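Local coordinates for catalase-3 (Neurospora crassa, PDB 4AJ9), which breaks down hydrogen peroxide to oxygen and water at a haem iron, helping to protect cells from its toxicity, at the interface of chains A and B. Numbering follows the deposited sequence. Chains: chain A/B, Catalase-3.

The interface of chains A and B. Residues chain A 56-57, 59-60, 320, 325, 359-361; chain B 384-386.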
ATOM      1  N   HIS A  56     -11.966   3.022   3.664  1.00  3.78           N
ATOM      2  CA  HIS A  56     -10.637   2.465   3.879  1.00  2.09           C
ATOM      3  C   HIS A  56     -10.456   1.798   5.246  1.00  4.03           C
ATOM      4  O   HIS A  56      -9.330   1.585   5.689  1.00  4.32           O
ATOM      5  CB  HIS A  56      -9.588   3.559   3.690  1.00  2.09           C
ATOM      6  CG  HIS A  56      -9.490   4.050   2.284  1.00  5.21           C
ATOM      7  ND1 HIS A  56      -8.420   3.753   1.469  1.00  3.93           N
ATOM      8  CD2 HIS A  56     -10.333   4.806   1.541  1.00  2.91           C
ATOM      9  CE1 HIS A  56      -8.603   4.311   0.287  1.00  3.57           C
ATOM     10  NE2 HIS A  56      -9.756   4.952   0.302  1.00  3.56           N
ATOM     11  N   GLU A  57     -11.554   1.417   5.888  1.00  2.21           N
ATOM     12  CA  GLU A  57     -11.457   0.818   7.223  1.00  3.37           C
ATOM     13  C   GLU A  57     -10.719  -0.520   7.270  1.00  3.45           C
ATOM     14  O   GLU A  57     -10.020  -0.814   8.250  1.00  3.41           O
ATOM     15  CB  GLU A  57     -12.849   0.660   7.833  1.00  3.02           C
ATOM     16  CG  GLU A  57     -13.422   1.959   8.360  1.00  3.40           C
ATOM     17  CD  GLU A  57     -14.794   1.777   8.979  1.00  7.00           C
ATOM     18  OE1 GLU A  57     -15.220   0.609   9.183  1.00  2.10           O
ATOM     19  OE2 GLU A  57     -15.447   2.804   9.259  1.00  5.97           O
ATOM     20  N   ILE A  59      -8.286  -3.766   6.746  1.00  2.51           N
ATOM     21  CA  ILE A  59      -6.923  -4.186   6.400  1.00  2.80           C
ATOM     22  C   ILE A  59      -6.920  -5.695   6.154  1.00  3.47           C
ATOM     23  O   ILE A  59      -7.852  -6.397   6.569  1.00  4.33           O
ATOM     24  CB  ILE A  59      -5.886  -3.811   7.503  1.00  6.10           C
ATOM     25  CG1 ILE A  59      -6.042  -4.707   8.741  1.00  3.55           C
ATOM     26  CG2 ILE A  59      -5.996  -2.357   7.865  1.00  4.66           C
ATOM     27  CD1 ILE A  59      -5.092  -4.354   9.854  1.00  7.65           C
ATOM     28  N   PRO A  60      -5.885  -6.208   5.466  1.00  4.87           N
ATOM     29  CA  PRO A  60      -5.870  -7.648   5.200  1.00  4.07           C
ATOM     30  C   PRO A  60      -5.971  -8.442   6.503  1.00  3.96           C
ATOM     31  O   PRO A  60      -5.293  -8.092   7.469  1.00  4.68           O
ATOM     32  CB  PRO A  60      -4.490  -7.873   4.559  1.00  4.06           C
ATOM     33  CG  PRO A  60      -4.120  -6.540   3.969  1.00  3.62           C
ATOM     34  CD  PRO A  60      -4.707  -5.520   4.905  1.00  3.76           C
ATOM     35  N   PHE A 320     -10.362  -3.554  16.981  1.00  4.53           N
ATOM     36  CA  PHE A 320      -9.505  -3.333  15.818  1.00  3.81           C
ATOM     37  C   PHE A 320      -8.110  -2.841  16.218  1.00  5.10           C
ATOM     38  O   PHE A 320      -7.086  -3.446  15.844  1.00  3.05           O
ATOM     39  CB  PHE A 320     -10.137  -2.366  14.796  1.00  4.76           C
ATOM     40  CG  PHE A 320      -9.235  -2.086  13.622  1.00  4.88           C
ATOM     41  CD1 PHE A 320      -9.220  -2.932  12.519  1.00  3.60           C
ATOM     42  CD2 PHE A 320      -8.357  -1.017  13.649  1.00  8.10           C
ATOM     43  CE1 PHE A 320      -8.377  -2.686  11.444  1.00  4.58           C
ATOM     44  CE2 PHE A 320      -7.500  -0.774  12.583  1.00  5.65           C
ATOM     45  CZ  PHE A 320      -7.515  -1.612  11.480  1.00  4.96           C
ATOM     46  N   GLN A 325      -4.893  -5.333  15.205  1.00  3.03           N
ATOM     47  CA  GLN A 325      -3.614  -4.784  14.769  1.00  4.48           C
ATOM     48  C   GLN A 325      -2.364  -5.439  15.363  1.00  6.57           C
ATOM     49  O   GLN A 325      -1.268  -5.292  14.805  1.00  3.99           O
ATOM     50  CB  GLN A 325      -3.568  -3.265  15.000  1.00  5.75           C
ATOM     51  CG  GLN A 325      -4.452  -2.474  14.036  1.00  3.44           C
ATOM     52  CD  GLN A 325      -4.122  -0.979  13.980  1.00  3.88           C
ATOM     53  OE1 GLN A 325      -3.979  -0.414  12.901  1.00  4.86           O
ATOM     54  NE2 GLN A 325      -4.008  -0.339  15.142  1.00  4.53           N
ATOM     55  N   ARG A 359       0.057  -6.795   5.978  0.77  4.09           N
ATOM     56  CA  ARG A 359      -1.090  -6.533   6.833  0.77  4.81           C
ATOM     57  C   ARG A 359      -1.191  -5.060   7.250  0.77  4.34           C
ATOM     58  O   ARG A 359      -2.283  -4.494   7.319  0.77  4.42           O
ATOM     59  CB  ARG A 359      -1.012  -7.462   8.051  0.77  4.19           C
ATOM     60  CG  ARG A 359      -2.325  -7.694   8.743  0.77  4.20           C
ATOM     61  CD  ARG A 359      -2.374  -9.067   9.398  0.77  4.37           C
ATOM     62  NE  ARG A 359      -1.541  -9.183  10.599  0.77  1.88           N
ATOM     63  CZ  ARG A 359      -1.845  -8.645  11.780  0.77  3.93           C
ATOM     64  NH1 ARG A 359      -2.949  -7.910  11.924  0.77  2.22           N
ATOM     65  NH2 ARG A 359      -1.037  -8.822  12.821  0.77  1.91           N
ATOM     66  N   HIS A 360      -0.045  -4.431   7.493  1.00  2.37           N
ATOM     67  CA  HIS A 360       0.015  -3.033   7.905  1.00  3.84           C
ATOM     68  C   HIS A 360       0.519  -2.071   6.820  1.00  6.37           C
ATOM     69  O   HIS A 360       0.576  -0.867   7.042  1.00 10.07           O
ATOM     70  CB  HIS A 360       0.868  -2.878   9.173  1.00  3.83           C
ATOM     71  CG  HIS A 360       0.258  -3.513  10.388  1.00  4.15           C
ATOM     72  ND1 HIS A 360      -0.872  -3.010  11.000  1.00  8.69           N
ATOM     73  CD2 HIS A 360       0.615  -4.609  11.099  1.00  5.71           C
ATOM     74  CE1 HIS A 360      -1.181  -3.765  12.041  1.00  9.24           C
ATOM     75  NE2 HIS A 360      -0.301  -4.747  12.120  1.00  3.68           N
ATOM     76  N   ARG A 361       0.891  -2.597   5.658  1.00  6.56           N
ATOM     77  CA  ARG A 361       1.198  -1.752   4.500  1.00  7.28           C
ATOM     78  C   ARG A 361       2.271  -0.693   4.765  1.00 16.69           C
ATOM     79  O   ARG A 361       2.164   0.431   4.282  1.00 17.18           O
ATOM     80  CB  ARG A 361      -0.072  -1.041   4.020  1.00 14.16           C
ATOM     81  CG  ARG A 361      -0.910  -1.835   3.040  1.00 18.68           C
ATOM     82  CD  ARG A 361      -1.628  -2.980   3.734  1.00 37.47           C
ATOM     83  NE  ARG A 361      -2.631  -3.634   2.893  1.00 29.60           N
ATOM     84  CZ  ARG A 361      -2.347  -4.519   1.940  1.00 32.72           C
ATOM     85  NH1 ARG A 361      -1.092  -4.847   1.686  1.00 12.20           N
ATOM     86  NH2 ARG A 361      -3.324  -5.076   1.232  1.00 46.02           N
TER
ATOM     87  N   GLY B 384      -8.933   1.565   9.870  1.00  3.37           N
ATOM     88  CA  GLY B 384      -8.047   2.024   8.810  1.00  9.61           C
ATOM     89  C   GLY B 384      -6.593   1.686   9.096  1.00  5.49           C
ATOM     90  O   GLY B 384      -6.192   1.550  10.254  1.00  5.07           O
ATOM     91  N   GLN B 385      -5.805   1.538   8.043  1.00  4.40           N
ATOM     92  CA  GLN B 385      -4.386   1.217   8.188  1.00  7.98           C
ATOM     93  C   GLN B 385      -3.710   2.181   9.166  1.00  5.98           C
ATOM     94  O   GLN B 385      -3.924   3.390   9.103  1.00  5.01           O
ATOM     95  CB  GLN B 385      -3.698   1.285   6.824  1.00  8.96           C
ATOM     96  CG  GLN B 385      -2.556   0.306   6.652  1.00 24.97           C
ATOM     97  CD  GLN B 385      -3.007  -1.151   6.716  1.00 22.14           C
ATOM     98  OE1 GLN B 385      -2.950  -1.783   7.770  1.00 30.62           O
ATOM     99  NE2 GLN B 385      -3.446  -1.690   5.584  1.00 21.73           N
ATOM    100  N   GLY B 386      -2.931   1.642  10.100  1.00  6.52           N
ATOM    101  CA  GLY B 386      -2.168   2.467  11.016  1.00  5.52           C
ATOM    102  C   GLY B 386      -2.962   3.305  12.017  1.00  6.15           C
ATOM    103  O   GLY B 386      -2.472   4.336  12.487  1.00  8.12           O
TER
HETATM  104  O   HOH W   1      -6.789   1.110   5.355  1.00 11.67           O
HETATM  105  O   HOH W   2      -2.841  -1.349  10.382  1.00 12.13           O
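B:Gly384 to B:Gly386, a loop segment of one catalase subunit, lies against A:Ile59, A:Phe320 and the end of helix 343-360 of its neighbour. The patch belongs to a two-fold interface of the catalase tetramer, its centre about 14 Å from the active-site residue A:His65.

The direct polar contact is the bond from the backbone N of B:Gly384 to the carbonyl O of A:Glu57 at 3.1 Å, tilted 22° from the carbonyl plane. Two waters bridge the chains. Water 1 joins the backbone N of B:Gln385 to the carbonyl O of A:His56. Water 2 ties more groups together, lying in plane at the edge of the A:His360 imidazole, 2.7 Å from ND1. The backbone N of B:Gly386 meets water 2 at 3.0 Å in a nearly straight bond (177°). A:Gln325 OE1, at the tip of an extended chain, is 2.9 Å from water 2. The modelled OE1 of B:Gln385 also touches it, but that side chain is poorly ordered. Its OE1 faces the carbonyl O of A:Arg359, an acceptor pair that makes the amide's orientation doubtful; turned over, the amide could present its NH2 there.

Among the carbon contacts, the bent B:Gln385 chain, as modelled, crosses A:Ile59 at about a right angle, CD 3.4 Å from methyl CG2. That methyl sits in plane at the edge of the A:Phe320 ring, which reaches B:Gly384 with CG anti to its own backbone N (chi1 178°). An alanine in place of A:Phe320 would probably open a gap beside B:Gly384 and leave the A:Ile59 methyl without its ring support. The outer edge of the ring meets the B:Gly384 backbone without a hydrogen bond, CE2 3.5 Å from its carbonyl O and the tip atom CZ 3.8 Å from its N.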